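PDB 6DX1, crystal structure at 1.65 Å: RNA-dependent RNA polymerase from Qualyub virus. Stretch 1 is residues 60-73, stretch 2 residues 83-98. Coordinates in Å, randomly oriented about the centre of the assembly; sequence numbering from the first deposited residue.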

# COMPACT_ATOMS: atom_id res chain seq x y z
N VAL A 60 1.90 -12.29 3.12
CA VAL A 60 1.06 -11.16 2.73
C VAL A 60 0.38 -11.46 1.40
O VAL A 60 -0.81 -11.20 1.22
N LYS A 61 1.13 -12.02 0.44
CA LYS A 61 0.51 -12.41 -0.83
C LYS A 61 -0.60 -13.42 -0.59
O LYS A 61 -1.69 -13.31 -1.17
N ASN A 62 -0.35 -14.38 0.31
CA ASN A 62 -1.35 -15.40 0.64
C ASN A 62 -2.61 -14.78 1.21
O ASN A 62 -3.73 -15.16 0.85
N MET A 63 -2.47 -13.84 2.15
CA MET A 63 -3.66 -13.30 2.81
C MET A 63 -4.47 -12.45 1.85
O MET A 63 -5.70 -12.40 1.96
N CYS A 64 -3.81 -11.81 0.88
CA CYS A 64 -4.55 -11.08 -0.16
C CYS A 64 -5.39 -12.02 -1.02
O CYS A 64 -6.55 -11.73 -1.31
N ARG A 65 -4.80 -13.13 -1.45
CA ARG A 65 -5.55 -14.09 -2.25
C ARG A 65 -6.73 -14.65 -1.47
O ARG A 65 -7.83 -14.81 -2.02
N GLU A 66 -6.53 -14.92 -0.18
CA GLU A 66 -7.60 -15.50 0.63
C GLU A 66 -8.74 -14.52 0.82
O GLU A 66 -9.91 -14.92 0.76
N PHE A 67 -8.44 -13.24 1.07
CA PHE A 67 -9.51 -12.26 1.22
C PHE A 67 -10.24 -12.04 -0.10
O PHE A 67 -11.45 -11.79 -0.11
N ALA A 68 -9.52 -12.11 -1.23
CA ALA A 68 -10.20 -12.02 -2.51
C ALA A 68 -11.23 -13.13 -2.67
O ALA A 68 -12.32 -12.91 -3.22
N GLU A 69 -10.91 -14.33 -2.17
CA GLU A 69 -11.84 -15.45 -2.28
C GLU A 69 -13.02 -15.31 -1.32
O GLU A 69 -14.17 -15.55 -1.71
N THR A 70 -12.77 -14.91 -0.08
CA THR A 70 -13.83 -14.91 0.92
C THR A 70 -14.69 -13.65 0.86
O THR A 70 -15.84 -13.68 1.31
N ASN A 71 -14.15 -12.57 0.32
CA ASN A 71 -14.79 -11.26 0.41
C ASN A 71 -14.78 -10.55 -0.94
O ASN A 71 -14.69 -9.32 -1.01
N TRP A 72 -14.88 -11.32 -2.03
CA TRP A 72 -14.79 -10.77 -3.38
C TRP A 72 -15.75 -9.60 -3.58
O TRP A 72 -15.40 -8.61 -4.24
N ASP A 73 -16.95 -9.69 -3.01
CA ASP A 73 -17.98 -8.68 -3.26
C ASP A 73 -17.58 -7.30 -2.76
O ASP A 73 -18.15 -6.31 -3.23
N GLN A 83 -11.20 -11.02 -13.22
CA GLN A 83 -12.55 -11.51 -13.49
C GLN A 83 -13.18 -12.15 -12.26
O GLN A 83 -14.39 -12.05 -12.05
N ASP A 84 -12.38 -12.83 -11.44
CA ASP A 84 -12.88 -13.59 -10.30
C ASP A 84 -11.71 -13.90 -9.38
O ASP A 84 -10.55 -13.66 -9.74
N PRO A 85 -11.97 -14.41 -8.17
CA PRO A 85 -10.85 -14.69 -7.25
C PRO A 85 -9.83 -15.65 -7.82
O PRO A 85 -8.63 -15.52 -7.53
N GLU A 86 -10.26 -16.62 -8.64
CA GLU A 86 -9.33 -17.58 -9.20
C GLU A 86 -8.39 -16.91 -10.19
O GLU A 86 -7.20 -17.24 -10.25
N HIS A 87 -8.91 -15.96 -10.97
CA HIS A 87 -8.07 -15.19 -11.88
C HIS A 87 -7.03 -14.37 -11.11
O HIS A 87 -5.85 -14.35 -11.48
N TYR A 88 -7.45 -13.71 -10.03
CA TYR A 88 -6.49 -12.95 -9.22
C TYR A 88 -5.42 -13.87 -8.63
O TYR A 88 -4.23 -13.54 -8.65
N ALA A 89 -5.83 -15.02 -8.09
CA ALA A 89 -4.86 -15.95 -7.51
C ALA A 89 -3.86 -16.42 -8.55
O ALA A 89 -2.66 -16.52 -8.27
N ARG A 90 -4.35 -16.71 -9.76
CA ARG A 90 -3.48 -17.17 -10.84
C ARG A 90 -2.42 -16.14 -11.18
O ARG A 90 -1.23 -16.47 -11.29
N GLU A 91 -2.83 -14.88 -11.33
CA GLU A 91 -1.88 -13.84 -11.73
C GLU A 91 -0.94 -13.46 -10.59
O GLU A 91 0.25 -13.21 -10.82
N SER A 92 -1.45 -13.38 -9.36
CA SER A 92 -0.59 -12.93 -8.27
C SER A 92 0.45 -13.97 -7.88
O SER A 92 1.45 -13.61 -7.25
N LYS A 93 0.25 -15.24 -8.24
CA LYS A 93 1.26 -16.26 -8.01
C LYS A 93 2.35 -16.26 -9.07
O LYS A 93 3.37 -16.94 -8.89
N ARG A 94 2.18 -15.51 -10.15
CA ARG A 94 3.12 -15.59 -11.25
C ARG A 94 4.44 -14.93 -10.89
O ARG A 94 4.49 -13.93 -10.18
N GLU A 95 5.52 -15.52 -11.40
CA GLU A 95 6.82 -14.87 -11.37
C GLU A 95 6.70 -13.54 -12.10
O GLU A 95 6.19 -13.48 -13.22
N GLY A 96 7.14 -12.47 -11.45
CA GLY A 96 7.07 -11.17 -12.07
C GLY A 96 5.85 -10.34 -11.73
O GLY A 96 5.70 -9.24 -12.28
N TYR A 97 4.97 -10.83 -10.87
CA TYR A 97 3.86 -10.01 -10.39
C TYR A 97 4.38 -8.94 -9.43
O TYR A 97 5.21 -9.22 -8.57
N TRP A 98 3.89 -7.71 -9.59
CA TRP A 98 4.25 -6.58 -8.74
C TRP A 98 3.03 -6.12 -7.96
O TRP A 98 1.98 -5.85 -8.56

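Helices 60-70 and 85-92 run nearly antiparallel, at 168°, with their axes 9.1 Å apart at closest approach. R65 lies nearest A89 by CA (5.6 Å, CA to CA), and E69 nearest P85 (5.1 Å, CA to CA).

R65 has the largest buried area. Its CB points sideways, but the m, t, m rotamer carries the chain along the second helix, from A89 to S92. R65 CD packs on A89 CB at 3.8 Å. R65 NH1 then donates to S92 OG at 3.1 Å, near the guanidinium plane, while K93 CG covers one face. R65 NH2 turns back to N62 OD1 at 2.8 Å, which helps hold the group in place. S92 is p, and its OG also donates to Y88 O at 3.0 Å.

K61 also starts sideways. Its m, t, p, t chain reaches S92, and K61 NZ donates to S92 O at 2.9 Å. Water 2 links NZ, weakly, to Y97 O.

Y88 points toward the first helix in the t rotamer. Its CD2 meets A68 CB at 3.9 Å, and its edge lies against R65 CA. Water 1 bridges Y88 OH and K61 O.

At the other end W72, also t, points toward stretch 2. P85 CD sits over the W72 six-membered ring, 3.8 Å from the centroid, a CH-pi contact. D84 points away and caps its helix, D84 OD1 accepting from H87 N at 2.8 Å.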

# COMPACT_ATOMS: atom_id res chain seq x y z
CB VAL A 60 1.87 -9.85 2.67
CG1 VAL A 60 0.95 -8.67 2.33
CG2 VAL A 60 2.57 -9.60 4.00
CB LYS A 61 1.55 -12.98 -1.80
CG LYS A 61 2.67 -12.01 -2.12
CD LYS A 61 3.57 -12.49 -3.26
CE LYS A 61 2.86 -12.39 -4.60
NZ LYS A 61 3.76 -12.74 -5.73
CB ASN A 62 -0.77 -16.40 1.65
CG ASN A 62 0.18 -17.39 1.03
OD1 ASN A 62 0.17 -17.62 -0.18
ND2 ASN A 62 1.01 -18.01 1.87
CB MET A 63 -3.29 -12.52 4.07
CG MET A 63 -2.56 -11.21 3.84
SD MET A 63 -2.13 -10.36 5.39
CE MET A 63 -1.10 -11.59 6.21
CB CYS A 64 -3.58 -10.28 -1.03
SG CYS A 64 -2.88 -8.83 -0.21
CB ARG A 65 -4.63 -15.23 -2.70
CG ARG A 65 -3.71 -14.85 -3.84
CD ARG A 65 -2.92 -16.06 -4.33
NE ARG A 65 -1.83 -16.43 -3.43
CZ ARG A 65 -0.57 -16.00 -3.57
NH1 ARG A 65 -0.25 -15.19 -4.57
NH2 ARG A 65 0.36 -16.39 -2.70
CB GLU A 66 -7.05 -15.97 1.97
CG GLU A 66 -6.34 -17.31 1.87
CD GLU A 66 -5.36 -17.55 2.99
OE1 GLU A 66 -4.58 -18.52 2.90
OE2 GLU A 66 -5.38 -16.78 3.98
CB PHE A 67 -8.94 -10.94 1.74
CG PHE A 67 -10.00 -9.98 2.23
CD1 PHE A 67 -10.65 -10.19 3.43
CD2 PHE A 67 -10.32 -8.85 1.48
CE1 PHE A 67 -11.62 -9.30 3.89
CE2 PHE A 67 -11.28 -7.95 1.94
CZ PHE A 67 -11.93 -8.18 3.14
CB ALA A 68 -9.18 -12.06 -3.65
CB GLU A 69 -11.10 -16.77 -2.02
CG GLU A 69 -10.18 -17.15 -3.13
CD GLU A 69 -9.03 -17.98 -2.66
OE1 GLU A 69 -7.96 -17.84 -3.28
OE2 GLU A 69 -9.17 -18.76 -1.68
CB THR A 70 -13.24 -15.07 2.33
OG1 THR A 70 -12.37 -13.97 2.61
CG2 THR A 70 -12.45 -16.38 2.43
CB ASN A 71 -14.11 -10.39 1.48
CG ASN A 71 -14.36 -10.90 2.89
OD1 ASN A 71 -13.87 -11.96 3.28
ND2 ASN A 71 -15.12 -10.13 3.66
CB TRP A 72 -15.08 -11.86 -4.40
CG TRP A 72 -14.95 -11.44 -5.83
CD1 TRP A 72 -15.97 -11.28 -6.73
CD2 TRP A 72 -13.74 -11.16 -6.53
NE1 TRP A 72 -15.46 -10.90 -7.95
CE2 TRP A 72 -14.10 -10.83 -7.86
CE3 TRP A 72 -12.38 -11.15 -6.18
CZ2 TRP A 72 -13.15 -10.48 -8.83
CZ3 TRP A 72 -11.44 -10.82 -7.15
CH2 TRP A 72 -11.83 -10.48 -8.45
CB ASP A 73 -19.30 -9.09 -2.60
CG ASP A 73 -20.01 -10.19 -3.35
OD1 ASP A 73 -19.67 -10.43 -4.53
OD2 ASP A 73 -20.92 -10.81 -2.76
CB GLN A 83 -12.53 -12.51 -14.64
CG GLN A 83 -12.41 -11.87 -16.01
CD GLN A 83 -12.93 -12.78 -17.11
OE1 GLN A 83 -13.26 -12.33 -18.21
NE2 GLN A 83 -13.00 -14.08 -16.82
CB ASP A 84 -13.60 -14.88 -10.77
CG ASP A 84 -12.83 -15.62 -11.85
OD1 ASP A 84 -11.62 -15.89 -11.66
OD2 ASP A 84 -13.44 -15.97 -12.88
CB PRO A 85 -11.54 -15.27 -6.02
CG PRO A 85 -12.91 -14.71 -6.04
CD PRO A 85 -13.27 -14.60 -7.50
CB GLU A 86 -10.10 -18.73 -9.86
CG GLU A 86 -11.19 -19.36 -8.97
CD GLU A 86 -12.46 -18.51 -8.91
OE1 GLU A 86 -13.27 -18.68 -7.97
OE2 GLU A 86 -12.65 -17.67 -9.80
CB HIS A 87 -8.95 -14.29 -12.76
CG HIS A 87 -8.18 -13.43 -13.72
ND1 HIS A 87 -8.71 -12.27 -14.26
CD2 HIS A 87 -6.94 -13.55 -14.24
CE1 HIS A 87 -7.82 -11.72 -15.06
NE2 HIS A 87 -6.74 -12.48 -15.07
CB TYR A 88 -7.20 -12.18 -8.11
CG TYR A 88 -6.22 -11.53 -7.16
CD1 TYR A 88 -5.44 -10.47 -7.59
CD2 TYR A 88 -6.03 -12.01 -5.87
CE1 TYR A 88 -4.51 -9.88 -6.76
CE2 TYR A 88 -5.10 -11.42 -5.02
CZ TYR A 88 -4.34 -10.36 -5.48
OH TYR A 88 -3.41 -9.76 -4.67
CB ALA A 89 -5.59 -17.14 -6.88
CB ARG A 90 -4.34 -17.52 -12.06
CG ARG A 90 -3.63 -17.66 -13.40
CD ARG A 90 -4.61 -18.13 -14.48
NE ARG A 90 -5.80 -18.76 -13.90
CZ ARG A 90 -7.05 -18.32 -14.07
NH1 ARG A 90 -7.23 -17.25 -14.83
NH2 ARG A 90 -8.10 -18.90 -13.49
CB GLU A 91 -2.63 -12.61 -12.24
CG GLU A 91 -3.36 -12.87 -13.56
CD GLU A 91 -2.40 -13.16 -14.69
OE1 GLU A 91 -1.42 -12.40 -14.84
OE2 GLU A 91 -2.61 -14.16 -15.41
CB SER A 92 -1.44 -12.56 -7.05
OG SER A 92 -2.14 -13.67 -6.54
CB LYS A 93 0.62 -17.65 -7.95
CG LYS A 93 -0.17 -17.93 -6.69
CD LYS A 93 -0.98 -19.20 -6.86
CE LYS A 93 -1.68 -19.61 -5.57
NZ LYS A 93 -2.74 -20.62 -5.84
CB ARG A 94 2.55 -14.95 -12.53
CG ARG A 94 1.37 -15.69 -13.12
CD ARG A 94 1.68 -17.15 -13.01
NE ARG A 94 0.79 -17.83 -12.05
CZ ARG A 94 1.13 -18.93 -11.38
NH1 ARG A 94 2.33 -19.45 -11.50
NH2 ARG A 94 0.27 -19.46 -10.52
CB GLU A 95 7.87 -15.75 -12.04
CG GLU A 95 7.56 -17.25 -11.97
CD GLU A 95 8.53 -18.12 -12.77
OE1 GLU A 95 9.06 -17.63 -13.80
OE2 GLU A 95 8.76 -19.28 -12.38
CB TYR A 97 2.81 -10.89 -9.70
CG TYR A 97 1.56 -10.14 -9.30
CD1 TYR A 97 0.59 -9.85 -10.24
CD2 TYR A 97 1.36 -9.72 -7.98
CE1 TYR A 97 -0.56 -9.17 -9.89
CE2 TYR A 97 0.22 -9.02 -7.63
CZ TYR A 97 -0.74 -8.75 -8.59
OH TYR A 97 -1.88 -8.07 -8.25
CB TRP A 98 4.78 -5.40 -9.56
CG TRP A 98 6.15 -5.58 -10.10
CD1 TRP A 98 6.55 -6.48 -11.05
CD2 TRP A 98 7.33 -4.83 -9.74
NE1 TRP A 98 7.90 -6.35 -11.30
CE2 TRP A 98 8.40 -5.35 -10.51
CE3 TRP A 98 7.59 -3.78 -8.85
CZ2 TRP A 98 9.69 -4.85 -10.41
CZ3 TRP A 98 8.89 -3.29 -8.75
CH2 TRP A 98 9.92 -3.83 -9.53
O HOH W 1 -1.26 -11.59 -3.63
O HOH W 2 4.79 -9.64 -6.02